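Local coordinates for aspartate aminotransferase (Plasmodium falciparum, PDB 3K7Y), which catalyses the pyridoxal-phosphate-dependent transfer of an amino group from L-aspartate to 2-oxoglutarate to give oxaloacetate and L-glutamate, at the interface of chains A and B. Sequence-based numbering; all coordinates share one arbitrary frame. Chains: chain A/B, Aspartate aminotransferase.

Contact 1: the interface of chains A and B. Residues chain A 116, 120, 273-274, 276-277; chain B 5, 7-9, 11.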
ATOM      1  N   PHE A 116      -4.256 -14.373  -1.675  1.00 55.10           N
ATOM      2  CA  PHE A 116      -5.497 -15.055  -1.297  1.00 57.99           C
ATOM      3  C   PHE A 116      -5.595 -16.433  -1.922  1.00 59.85           C
ATOM      4  O   PHE A 116      -6.237 -17.320  -1.371  1.00 60.53           O
ATOM      5  CB  PHE A 116      -6.743 -14.231  -1.650  1.00 57.81           C
ATOM      6  CG  PHE A 116      -8.034 -14.924  -1.306  1.00 59.25           C
ATOM      7  CD1 PHE A 116      -8.307 -15.305   0.008  1.00 59.87           C
ATOM      8  CD2 PHE A 116      -8.966 -15.208  -2.293  1.00 61.13           C
ATOM      9  CE1 PHE A 116      -9.494 -15.947   0.346  1.00 61.43           C
ATOM     10  CE2 PHE A 116     -10.170 -15.855  -1.971  1.00 63.43           C
ATOM     11  CZ  PHE A 116     -10.433 -16.228  -0.638  1.00 63.36           C
ATOM     12  N   LEU A 120      -5.438 -20.990  -0.508  1.00 79.09           N
ATOM     13  CA  LEU A 120      -6.266 -22.139  -0.874  1.00 81.19           C
ATOM     14  C   LEU A 120      -5.417 -23.273  -1.485  1.00 82.51           C
ATOM     15  O   LEU A 120      -4.225 -23.400  -1.196  1.00 82.63           O
ATOM     16  CB  LEU A 120      -7.424 -21.693  -1.800  1.00 80.54           C
ATOM     17  CG  LEU A 120      -8.229 -20.432  -1.393  1.00 79.62           C
ATOM     18  CD1 LEU A 120      -9.137 -19.928  -2.499  1.00 79.18           C
ATOM     19  CD2 LEU A 120      -9.047 -20.618  -0.117  1.00 80.26           C
ATOM     20  N   ILE A 273     -17.457 -14.200   4.991  1.00 75.50           N
ATOM     21  CA  ILE A 273     -16.215 -14.946   5.238  1.00 73.50           C
ATOM     22  C   ILE A 273     -15.027 -14.384   4.436  1.00 70.52           C
ATOM     23  O   ILE A 273     -14.069 -13.882   5.012  1.00 69.64           O
ATOM     24  CB  ILE A 273     -16.370 -16.466   4.944  1.00 73.96           C
ATOM     25  CG1 ILE A 273     -17.117 -17.188   6.070  1.00 76.09           C
ATOM     26  CG2 ILE A 273     -15.005 -17.126   4.738  1.00 72.74           C
ATOM     27  CD1 ILE A 273     -17.275 -18.710   5.852  1.00 75.78           C
ATOM     28  N   VAL A 274     -15.101 -14.465   3.109  1.00 68.87           N
ATOM     29  CA  VAL A 274     -14.042 -13.964   2.234  1.00 66.26           C
ATOM     30  C   VAL A 274     -13.534 -12.606   2.737  1.00 66.03           C
ATOM     31  O   VAL A 274     -12.319 -12.330   2.755  1.00 64.35           O
ATOM     32  CB  VAL A 274     -14.520 -13.868   0.765  1.00 65.19           C
ATOM     33  CG1 VAL A 274     -13.385 -13.505  -0.137  1.00 62.69           C
ATOM     34  CG2 VAL A 274     -15.086 -15.188   0.313  1.00 65.56           C
ATOM     35  N   ASN A 276     -13.460 -11.400   5.853  1.00 69.41           N
ATOM     36  CA  ASN A 276     -12.576 -11.618   7.000  1.00 69.76           C
ATOM     37  C   ASN A 276     -11.218 -12.186   6.596  1.00 67.81           C
ATOM     38  O   ASN A 276     -10.186 -11.716   7.078  1.00 67.72           O
ATOM     39  CB  ASN A 276     -13.244 -12.480   8.080  1.00 72.23           C
ATOM     40  CG  ASN A 276     -14.195 -11.673   8.998  1.00 75.80           C
ATOM     41  OD1 ASN A 276     -13.983 -10.488   9.261  1.00 77.42           O
ATOM     42  ND2 ASN A 276     -15.239 -12.333   9.496  1.00 79.69           N
ATOM     43  N   ASN A 277     -11.218 -13.166   5.694  1.00 66.61           N
ATOM     44  CA  ASN A 277      -9.983 -13.662   5.081  1.00 64.80           C
ATOM     45  C   ASN A 277      -9.148 -12.547   4.455  1.00 62.68           C
ATOM     46  O   ASN A 277      -7.927 -12.503   4.618  1.00 61.94           O
ATOM     47  CB  ASN A 277     -10.283 -14.703   4.007  1.00 64.61           C
ATOM     48  CG  ASN A 277     -11.011 -15.921   4.549  1.00 67.18           C
ATOM     49  OD1 ASN A 277     -12.245 -16.031   4.453  1.00 68.33           O
ATOM     50  ND2 ASN A 277     -10.247 -16.858   5.097  1.00 68.32           N
TER
ATOM     51  N   LEU B   5     -13.897 -21.729  -2.466  1.00108.02           N
ATOM     52  CA  LEU B   5     -14.474 -21.270  -1.203  1.00106.87           C
ATOM     53  C   LEU B   5     -15.110 -22.404  -0.371  1.00108.33           C
ATOM     54  O   LEU B   5     -15.739 -22.159   0.665  1.00108.38           O
ATOM     55  CB  LEU B   5     -15.476 -20.141  -1.492  1.00106.14           C
ATOM     56  CG  LEU B   5     -15.079 -19.189  -2.634  1.00104.06           C
ATOM     57  CD1 LEU B   5     -16.094 -18.089  -2.850  1.00103.35           C
ATOM     58  CD2 LEU B   5     -13.704 -18.579  -2.429  1.00101.53           C
ATOM     59  N   SER B   7     -13.245 -24.983   1.082  1.00109.34           N
ATOM     60  CA  SER B   7     -12.402 -25.161   2.278  1.00109.23           C
ATOM     61  C   SER B   7     -12.300 -23.888   3.153  1.00107.46           C
ATOM     62  O   SER B   7     -11.467 -23.816   4.063  1.00106.82           O
ATOM     63  CB  SER B   7     -11.010 -25.699   1.901  1.00109.15           C
ATOM     64  OG  SER B   7     -10.249 -24.731   1.197  1.00107.30           O
ATOM     65  N   LEU B   8     -13.165 -22.909   2.899  1.00106.80           N
ATOM     66  CA  LEU B   8     -13.027 -21.606   3.536  1.00105.39           C
ATOM     67  C   LEU B   8     -13.671 -21.453   4.906  1.00105.95           C
ATOM     68  O   LEU B   8     -14.893 -21.317   5.031  1.00106.71           O
ATOM     69  CB  LEU B   8     -13.415 -20.468   2.588  1.00104.35           C
ATOM     70  CG  LEU B   8     -12.215 -19.811   1.883  1.00103.12           C
ATOM     71  CD1 LEU B   8     -12.685 -18.635   1.047  1.00103.50           C
ATOM     72  CD2 LEU B   8     -11.116 -19.354   2.856  1.00101.07           C
ATOM     73  N   GLU B   9     -12.807 -21.462   5.920  1.00105.87           N
ATOM     74  CA  GLU B   9     -13.172 -21.224   7.311  1.00106.41           C
ATOM     75  C   GLU B   9     -13.051 -19.752   7.632  1.00105.00           C
ATOM     76  O   GLU B   9     -12.400 -19.006   6.906  1.00103.68           O
ATOM     77  CB  GLU B   9     -12.238 -22.008   8.241  1.00106.91           C
ATOM     78  CG  GLU B   9     -12.771 -23.365   8.701  1.00109.47           C
ATOM     79  CD  GLU B   9     -13.868 -23.258   9.763  1.00110.88           C
ATOM     80  OE1 GLU B   9     -13.889 -22.276  10.538  1.00109.88           O
ATOM     81  OE2 GLU B   9     -14.713 -24.174   9.827  1.00113.44           O
ATOM     82  N   ILE B  11     -11.777 -16.822  10.556  1.00105.33           N
ATOM     83  CA  ILE B  11     -10.599 -16.709  11.432  1.00105.77           C
ATOM     84  C   ILE B  11     -10.774 -15.852  12.671  1.00106.43           C
ATOM     85  O   ILE B  11     -11.398 -14.795  12.638  1.00105.89           O
ATOM     86  CB  ILE B  11      -9.351 -16.153  10.686  1.00104.24           C
ATOM     87  CG1 ILE B  11      -9.751 -15.148   9.588  1.00102.96           C
ATOM     88  CG2 ILE B  11      -8.451 -17.293  10.203  1.00104.79           C
ATOM     89  CD1 ILE B  11     -10.323 -15.750   8.308  1.00103.15           C
TER
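B:Leu8 is packed by A:Phe116, A:Leu120 and A:Asn277, and each meets a different part of it. A:Phe116 approaches tip to tip: the para carbon CZ of its ring lies 3.7 Å from CD1 of B:Leu8. The ring gets there because CG stands anti to the backbone N (chi1 178°), which carries it outward from helix 105-118. A:Leu120, in the loop after that helix, runs at about a right angle to B:Leu8 and sets its CD2 methyl 3.8 Å from the branch carbon CG. The second methyl of B:Leu8, CD2, packs on the amide of A:Asn277, 3.8 Å from its CG, the two side chains crossing obliquely. The same amide also receives B:Ile11, whose CD1 comes in nearly perpendicular and reaches ND2 of A:Asn277 at 3.4 Å. A:Asn277 is thus packed by one methyl from each of two residues of the partner chain. A:Ile273, one turn earlier on helix 268-283, extends its CD1 to 3.6 Å from the backbone O of B:Leu8. B:Leu5, from the 3-10 helix 4-7, adds a looser contact, its CD2 4.4 Å from CZ of A:Phe116. With no polar pair within bonding reach across the patch, the attachment rests on shape and apolar contact. The site anchors the N-terminal arm of one subunit on the body of the other, an exchange characteristic of aminotransferase dimers of this family.

Contact 2: the interface of chains A and B. Residues chain A 48, 52, 56, 252-253, 255-256, 296; chain B 66, 290-292.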
ATOM      1  N   ILE A  48      -4.129  14.831 -17.144  1.00 90.79           N
ATOM      2  CA  ILE A  48      -5.061  14.876 -16.012  1.00 89.33           C
ATOM      3  C   ILE A  48      -6.393  15.552 -16.358  1.00 89.97           C
ATOM      4  O   ILE A  48      -6.409  16.595 -16.989  1.00 91.39           O
ATOM      5  CB  ILE A  48      -4.414  15.486 -14.712  1.00 89.42           C
ATOM      6  CG1 ILE A  48      -5.266  15.143 -13.469  1.00 88.20           C
ATOM      7  CG2 ILE A  48      -4.109  16.994 -14.878  1.00 90.65           C
ATOM      8  CD1 ILE A  48      -4.497  14.492 -12.358  1.00 85.53           C
ATOM      9  N   VAL A  52     -11.351  15.321 -12.167  1.00 88.88           N
ATOM     10  CA  VAL A  52     -10.454  14.840 -11.124  1.00 87.46           C
ATOM     11  C   VAL A  52      -9.884  15.975 -10.285  1.00 88.68           C
ATOM     12  O   VAL A  52      -9.858  15.874  -9.059  1.00 88.38           O
ATOM     13  CB  VAL A  52      -9.335  13.948 -11.699  1.00 85.82           C
ATOM     14  CG1 VAL A  52      -8.157  13.879 -10.751  1.00 84.74           C
ATOM     15  CG2 VAL A  52      -9.877  12.550 -11.987  1.00 83.47           C
ATOM     16  N   ASP A  56     -10.782  16.522  -6.357  1.00 94.43           N
ATOM     17  CA  ASP A  56      -9.754  16.891  -5.389  1.00 94.89           C
ATOM     18  C   ASP A  56     -10.190  18.042  -4.491  1.00 96.76           C
ATOM     19  O   ASP A  56     -10.222  17.893  -3.270  1.00 96.73           O
ATOM     20  CB  ASP A  56      -8.424  17.214  -6.074  1.00 94.97           C
ATOM     21  CG  ASP A  56      -7.309  16.266  -5.659  1.00 94.01           C
ATOM     22  OD1 ASP A  56      -7.459  15.579  -4.626  1.00 94.03           O
ATOM     23  OD2 ASP A  56      -6.270  16.224  -6.349  1.00 94.55           O
ATOM     24  N   SER A 252      -6.838   9.022 -14.725  1.00 66.42           N
ATOM     25  CA  SER A 252      -5.489   9.592 -14.746  1.00 66.78           C
ATOM     26  C   SER A 252      -4.866   9.689 -13.343  1.00 65.80           C
ATOM     27  O   SER A 252      -4.009  10.548 -13.111  1.00 66.57           O
ATOM     28  CB  SER A 252      -5.501  10.978 -15.388  1.00 68.89           C
ATOM     29  OG  SER A 252      -5.789  11.957 -14.388  1.00 70.68           O
ATOM     30  N   LEU A 253      -5.312   8.829 -12.422  1.00 64.50           N
ATOM     31  CA  LEU A 253      -4.812   8.773 -11.039  1.00 63.79           C
ATOM     32  C   LEU A 253      -3.609   7.856 -10.924  1.00 62.79           C
ATOM     33  O   LEU A 253      -3.708   6.742 -10.393  1.00 62.42           O
ATOM     34  CB  LEU A 253      -5.881   8.218 -10.098  1.00 62.99           C
ATOM     35  CG  LEU A 253      -7.188   8.937  -9.821  1.00 64.27           C
ATOM     36  CD1 LEU A 253      -8.059   8.051  -8.937  1.00 63.38           C
ATOM     37  CD2 LEU A 253      -6.943  10.289  -9.188  1.00 65.11           C
ATOM     38  N   GLY A 255      -0.128   8.186  -9.477  1.00 62.48           N
ATOM     39  CA  GLY A 255       0.507   8.066  -8.168  1.00 61.90           C
ATOM     40  C   GLY A 255      -0.427   7.868  -6.991  1.00 61.21           C
ATOM     41  O   GLY A 255       0.023   7.507  -5.908  1.00 60.99           O
ATOM     42  N   GLU A 256      -1.719   8.113  -7.181  1.00 61.08           N
ATOM     43  CA  GLU A 256      -2.675   7.952  -6.096  1.00 60.95           C
ATOM     44  C   GLU A 256      -2.814   6.482  -5.702  1.00 59.53           C
ATOM     45  O   GLU A 256      -3.229   6.151  -4.583  1.00 59.51           O
ATOM     46  CB  GLU A 256      -4.022   8.530  -6.512  1.00 61.89           C
ATOM     47  CG  GLU A 256      -4.398   9.907  -5.941  1.00 64.33           C
ATOM     48  CD  GLU A 256      -3.247  10.680  -5.301  1.00 66.21           C
ATOM     49  OE1 GLU A 256      -2.786  10.289  -4.200  1.00 66.73           O
ATOM     50  OE2 GLU A 256      -2.844  11.709  -5.879  1.00 66.84           O
ATOM     51  N   ILE A 296     -11.418  10.873  -2.862  1.00 72.01           N
ATOM     52  CA  ILE A 296     -11.367  11.419  -4.239  1.00 73.04           C
ATOM     53  C   ILE A 296     -12.274  10.646  -5.178  1.00 72.58           C
ATOM     54  O   ILE A 296     -12.969  11.240  -5.994  1.00 73.75           O
ATOM     55  CB  ILE A 296      -9.946  11.377  -4.864  1.00 72.70           C
ATOM     56  CG1 ILE A 296      -8.880  11.874  -3.876  1.00 75.20           C
ATOM     57  CG2 ILE A 296      -9.891  12.156  -6.190  1.00 72.49           C
ATOM     58  CD1 ILE A 296      -9.095  13.303  -3.346  1.00 79.10           C
TER
ATOM     59  N   LYS B  66      -0.625  14.142 -11.302  1.00 76.75           N
ATOM     60  CA  LYS B  66      -0.438  13.044 -10.336  1.00 73.13           C
ATOM     61  C   LYS B  66       0.368  11.859 -10.896  1.00 70.93           C
ATOM     62  O   LYS B  66      -0.205  10.847 -11.270  1.00 69.71           O
ATOM     63  CB  LYS B  66      -1.788  12.573  -9.800  1.00 72.24           C
ATOM     64  CG  LYS B  66      -2.582  13.668  -9.122  1.00 73.69           C
ATOM     65  CD  LYS B  66      -3.966  13.197  -8.703  1.00 74.47           C
ATOM     66  CE  LYS B  66      -4.905  14.383  -8.481  1.00 76.40           C
ATOM     67  NZ  LYS B  66      -6.249  13.978  -7.968  1.00 75.42           N
ATOM     68  N   VAL B 290       1.845   6.197  -2.434  1.00 57.80           N
ATOM     69  CA  VAL B 290       0.858   7.267  -2.660  1.00 58.88           C
ATOM     70  C   VAL B 290       1.490   8.664  -2.773  1.00 60.48           C
ATOM     71  O   VAL B 290       2.235   9.120  -1.889  1.00 60.08           O
ATOM     72  CB  VAL B 290      -0.263   7.235  -1.590  1.00 58.13           C
ATOM     73  CG1 VAL B 290      -1.260   8.396  -1.775  1.00 58.99           C
ATOM     74  CG2 VAL B 290      -0.974   5.901  -1.656  1.00 56.47           C
ATOM     75  N   ILE B 291       1.188   9.328  -3.881  1.00 62.31           N
ATOM     76  CA  ILE B 291       1.783  10.616  -4.180  1.00 64.36           C
ATOM     77  C   ILE B 291       1.159  11.722  -3.317  1.00 65.35           C
ATOM     78  O   ILE B 291       1.861  12.614  -2.844  1.00 66.01           O
ATOM     79  CB  ILE B 291       1.738  10.882  -5.708  1.00 66.24           C
ATOM     80  CG1 ILE B 291       2.938  11.731  -6.167  1.00 67.28           C
ATOM     81  CG2 ILE B 291       0.363  11.345  -6.156  1.00 67.72           C
ATOM     82  CD1 ILE B 291       2.606  13.041  -6.784  1.00 68.36           C
ATOM     83  N   HIS B 292      -0.142  11.625  -3.059  1.00 64.70           N
ATOM     84  CA  HIS B 292      -0.821  12.599  -2.209  1.00 66.02           C
ATOM     85  C   HIS B 292      -0.203  12.676  -0.831  1.00 64.67           C
ATOM     86  O   HIS B 292       0.153  13.754  -0.365  1.00 65.14           O
ATOM     87  CB  HIS B 292      -2.309  12.279  -2.073  1.00 67.23           C
ATOM     88  CG  HIS B 292      -2.975  12.986  -0.933  1.00 69.00           C
ATOM     89  ND1 HIS B 292      -3.455  14.275  -1.032  1.00 70.91           N
ATOM     90  CD2 HIS B 292      -3.234  12.583   0.337  1.00 69.13           C
ATOM     91  CE1 HIS B 292      -3.998  14.630   0.117  1.00 71.31           C
ATOM     92  NE2 HIS B 292      -3.873  13.623   0.966  1.00 70.48           N
TER
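The carboxylate of A:Glu256 and the imidazole of B:His292 have their planes 76° apart. The bond to the acid comes from the backbone of B:His292, whose N donates to OE1 of A:Glu256 at 3.2 Å, on the syn lone pair and with a moderately bent angle of 142° at the hydrogen. The other carboxylate oxygen, OE2, faces CG2 of B:Ile291 and the aliphatic chain of B:Lys66. The carboxylate of A:Asp56 is approached on a face: NZ of B:Lys66 lies 66° out of its plane and forms a salt bridge with OD2 at 2.8 Å. B:Lys66 reaches this acid through a chain extended beyond CG, meeting A:Asp56 tip to tip. Along the way A:Ile48 crosses it at about a right angle, with CD1 3.8 Å from CG of the lysine, and CG1 of A:Val52 comes 3.4 Å from NZ. A:Glu256 OE2 stays 4.6 Å from NZ of B:Lys66, so its negative charge may reinforce the lysine's charged form without direct pairing. Backbone bonds flank the side chains: A:Gly255 N donates to B:Lys66 O at 3.2 Å, and A:Gly255 O accepts from B:Ile291 N at 3.0 Å. In the fold, the loop bearing A:Gly255 and A:Glu256 meets the start of helix 291-302 of chain B, while the B:Lys66 loop reaches helix 50-62 of chain A.

Contact 3: the interface of chains A and B. Residues chain A 14, 16-17, 107, 132, 134, 137-138; chain B 283, 287.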
ATOM      1  N   ASP A  14      12.811  -5.405 -14.695  1.00110.31           N
ATOM      2  CA  ASP A  14      11.949  -5.638 -15.861  1.00111.02           C
ATOM      3  C   ASP A  14      12.315  -4.733 -17.041  1.00111.77           C
ATOM      4  O   ASP A  14      12.795  -3.608 -16.841  1.00112.00           O
ATOM      5  CB  ASP A  14      10.470  -5.441 -15.486  1.00110.19           C
ATOM      6  CG  ASP A  14      10.253  -4.314 -14.463  1.00110.39           C
ATOM      7  OD1 ASP A  14      11.177  -3.497 -14.225  1.00111.39           O
ATOM      8  OD2 ASP A  14       9.141  -4.259 -13.892  1.00110.22           O
ATOM      9  N   ILE A  16      10.770  -2.819 -18.666  1.00110.88           N
ATOM     10  CA  ILE A  16      10.082  -1.533 -18.473  1.00110.14           C
ATOM     11  C   ILE A  16      10.908  -0.459 -17.730  1.00109.82           C
ATOM     12  O   ILE A  16      10.618   0.734 -17.845  1.00109.66           O
ATOM     13  CB  ILE A  16       8.689  -1.787 -17.768  1.00109.34           C
ATOM     14  CG1 ILE A  16       7.493  -1.412 -18.677  1.00109.37           C
ATOM     15  CG2 ILE A  16       8.640  -1.227 -16.322  1.00108.92           C
ATOM     16  CD1 ILE A  16       6.961   0.018 -18.546  1.00109.11           C
ATOM     17  N   LEU A  17      11.932  -0.882 -16.988  1.00109.51           N
ATOM     18  CA  LEU A  17      12.782   0.050 -16.231  1.00109.32           C
ATOM     19  C   LEU A  17      14.193   0.301 -16.784  1.00110.07           C
ATOM     20  O   LEU A  17      14.678   1.427 -16.708  1.00110.48           O
ATOM     21  CB  LEU A  17      12.847  -0.331 -14.746  1.00108.80           C
ATOM     22  CG  LEU A  17      12.067   0.587 -13.798  1.00107.98           C
ATOM     23  CD1 LEU A  17      10.568   0.356 -13.897  1.00106.72           C
ATOM     24  CD2 LEU A  17      12.549   0.437 -12.360  1.00107.60           C
ATOM     25  N   THR A 107      -2.161  -3.293  -9.340  1.00 47.00           N
ATOM     26  CA  THR A 107      -1.060  -4.111  -8.770  1.00 45.83           C
ATOM     27  C   THR A 107      -1.443  -4.549  -7.379  1.00 45.57           C
ATOM     28  O   THR A 107      -1.316  -5.728  -7.022  1.00 46.06           O
ATOM     29  CB  THR A 107       0.262  -3.288  -8.631  1.00 45.76           C
ATOM     30  OG1 THR A 107       0.577  -2.637  -9.863  1.00 45.15           O
ATOM     31  CG2 THR A 107       1.428  -4.160  -8.213  1.00 45.52           C
ATOM     32  N   TYR A 132       1.118  -9.764 -19.516  1.00 54.53           N
ATOM     33  CA  TYR A 132       1.597  -8.560 -18.865  1.00 54.05           C
ATOM     34  C   TYR A 132       2.791  -8.962 -17.991  1.00 54.50           C
ATOM     35  O   TYR A 132       2.643  -9.804 -17.103  1.00 54.43           O
ATOM     36  CB  TYR A 132       0.481  -7.961 -18.028  1.00 53.12           C
ATOM     37  CG  TYR A 132       0.919  -6.816 -17.159  1.00 52.95           C
ATOM     38  CD1 TYR A 132       0.522  -6.752 -15.836  1.00 53.83           C
ATOM     39  CD2 TYR A 132       1.746  -5.808 -17.648  1.00 52.70           C
ATOM     40  CE1 TYR A 132       0.918  -5.715 -15.025  1.00 54.52           C
ATOM     41  CE2 TYR A 132       2.155  -4.772 -16.844  1.00 52.91           C
ATOM     42  CZ  TYR A 132       1.735  -4.733 -15.537  1.00 54.66           C
ATOM     43  OH  TYR A 132       2.119  -3.716 -14.705  1.00 57.84           O
ATOM     44  N   ASN A 134       4.592  -7.909 -15.344  1.00 54.04           N
ATOM     45  CA  ASN A 134       4.519  -8.050 -13.888  1.00 53.32           C
ATOM     46  C   ASN A 134       3.729  -9.286 -13.442  1.00 52.77           C
ATOM     47  O   ASN A 134       4.186 -10.010 -12.550  1.00 53.60           O
ATOM     48  CB  ASN A 134       4.076  -6.770 -13.169  1.00 52.99           C
ATOM     49  CG  ASN A 134       5.010  -6.401 -12.002  1.00 54.96           C
ATOM     50  OD1 ASN A 134       5.133  -5.224 -11.613  1.00 57.91           O
ATOM     51  ND2 ASN A 134       5.700  -7.401 -11.464  1.00 56.10           N
ATOM     52  N   ASN A 137       6.188 -11.828 -12.885  1.00 51.51           N
ATOM     53  CA  ASN A 137       6.977 -11.615 -11.661  1.00 51.53           C
ATOM     54  C   ASN A 137       6.165 -11.859 -10.393  1.00 50.55           C
ATOM     55  O   ASN A 137       6.609 -12.537  -9.474  1.00 50.27           O
ATOM     56  CB  ASN A 137       7.597 -10.205 -11.614  1.00 51.54           C
ATOM     57  CG  ASN A 137       8.625 -10.043 -10.470  1.00 52.48           C
ATOM     58  OD1 ASN A 137       9.708 -10.632 -10.505  1.00 56.25           O
ATOM     59  ND2 ASN A 137       8.283  -9.258  -9.463  1.00 49.92           N
ATOM     60  N   MET A 138       4.968 -11.302 -10.365  1.00 49.79           N
ATOM     61  CA  MET A 138       4.121 -11.406  -9.191  1.00 50.35           C
ATOM     62  C   MET A 138       3.700 -12.854  -8.906  1.00 50.91           C
ATOM     63  O   MET A 138       3.711 -13.293  -7.758  1.00 51.27           O
ATOM     64  CB  MET A 138       2.885 -10.541  -9.346  1.00 49.85           C
ATOM     65  CG  MET A 138       3.135  -9.071  -9.468  1.00 51.15           C
ATOM     66  SD  MET A 138       1.573  -8.361  -8.952  1.00 57.53           S
ATOM     67  CE  MET A 138       2.039  -7.629  -7.397  1.00 58.04           C
TER
ATOM     68  N   ARG B 283       7.958  -4.116  -6.020  1.00 56.38           N
ATOM     69  CA  ARG B 283       7.307  -4.389  -7.306  1.00 58.05           C
ATOM     70  C   ARG B 283       6.572  -5.724  -7.414  1.00 57.96           C
ATOM     71  O   ARG B 283       5.794  -5.923  -8.355  1.00 58.93           O
ATOM     72  CB  ARG B 283       8.308  -4.304  -8.445  1.00 60.15           C
ATOM     73  CG  ARG B 283       8.540  -2.910  -8.971  1.00 64.50           C
ATOM     74  CD  ARG B 283       8.829  -2.956 -10.470  1.00 73.21           C
ATOM     75  NE  ARG B 283       7.617  -3.238 -11.267  1.00 78.34           N
ATOM     76  CZ  ARG B 283       7.176  -2.479 -12.278  1.00 81.87           C
ATOM     77  NH1 ARG B 283       7.853  -1.390 -12.645  1.00 83.62           N
ATOM     78  NH2 ARG B 283       6.072  -2.822 -12.947  1.00 82.09           N
ATOM     79  N   SER B 287       4.111  -1.908  -6.449  1.00 56.14           N
ATOM     80  CA  SER B 287       4.907  -1.073  -7.363  1.00 57.65           C
ATOM     81  C   SER B 287       5.325   0.351  -6.891  1.00 57.48           C
ATOM     82  O   SER B 287       6.496   0.701  -7.031  1.00 57.96           O
ATOM     83  CB  SER B 287       4.264  -1.034  -8.738  1.00 59.61           C
ATOM     84  OG  SER B 287       3.198  -0.102  -8.749  1.00 63.37           O
TER
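This is a polar subunit interface of the homodimer, in which B:Arg283, at the end of helix 268-283, reaches across to helix 133-140 and the N-terminal segment of chain A and helps tie the subunits together. Its guanidinium addresses A:Asn134 side-on, with NE and NH2 both donating to the amide oxygen OD1. NH2 of B:Arg283 lies 2.9 Å and its NE 3.2 Å from OD1 of A:Asn134. OD1 lies in the guanidinium plane, at its edge, whereas both donors approach from one face of the amide, the two planes being 42° apart. The arginine chain is bent at chi2 and chi3 (74° at chi3), which brings the guanidinium edge to OD1. Over one face of the guanidinium sits OD2 of A:Asp14, 3.2 Å from NE of B:Arg283 and paired with it in a salt bridge. The carboxylate is turned 87° to the guanidinium, an end-on approach over its centre in place of a paired edge-to-edge bridge. A:Asp14, A:Ile16 and A:Leu17 are poorly ordered, so this half of the grip is less certain. CD1 of A:Leu17 is modelled 3.5 Å from NH1 of B:Arg283. Farther along, OG of B:Ser287 lies 3.8 Å from OG1 of A:Thr107, a contact without a hydrogen bond. Since A:Thr107 and A:Tyr132 belong to the pyridoxal-phosphate site, the contact places the partner subunit beside the cofactor pocket and may help to shape its surroundings.

C-alpha centres lie about 32 Å apart for contacts 1 and 2, 27 Å for contacts 1 and 3, and 20 Å for contacts 2 and 3, so the three patches sample widely separated parts of one dimer interface. Helix 268-283 serves contacts 1 and 3, through chain A in the former and chain B in the latter; helix 105-118 of chain A also enters both. Contact 2 uses helix 291-302, which follows shortly in sequence. The two-fold axis repeats every patch with chains exchanged, joining an apolar arm attachment to polar ties, of which contact 3 includes residues of the cofactor site.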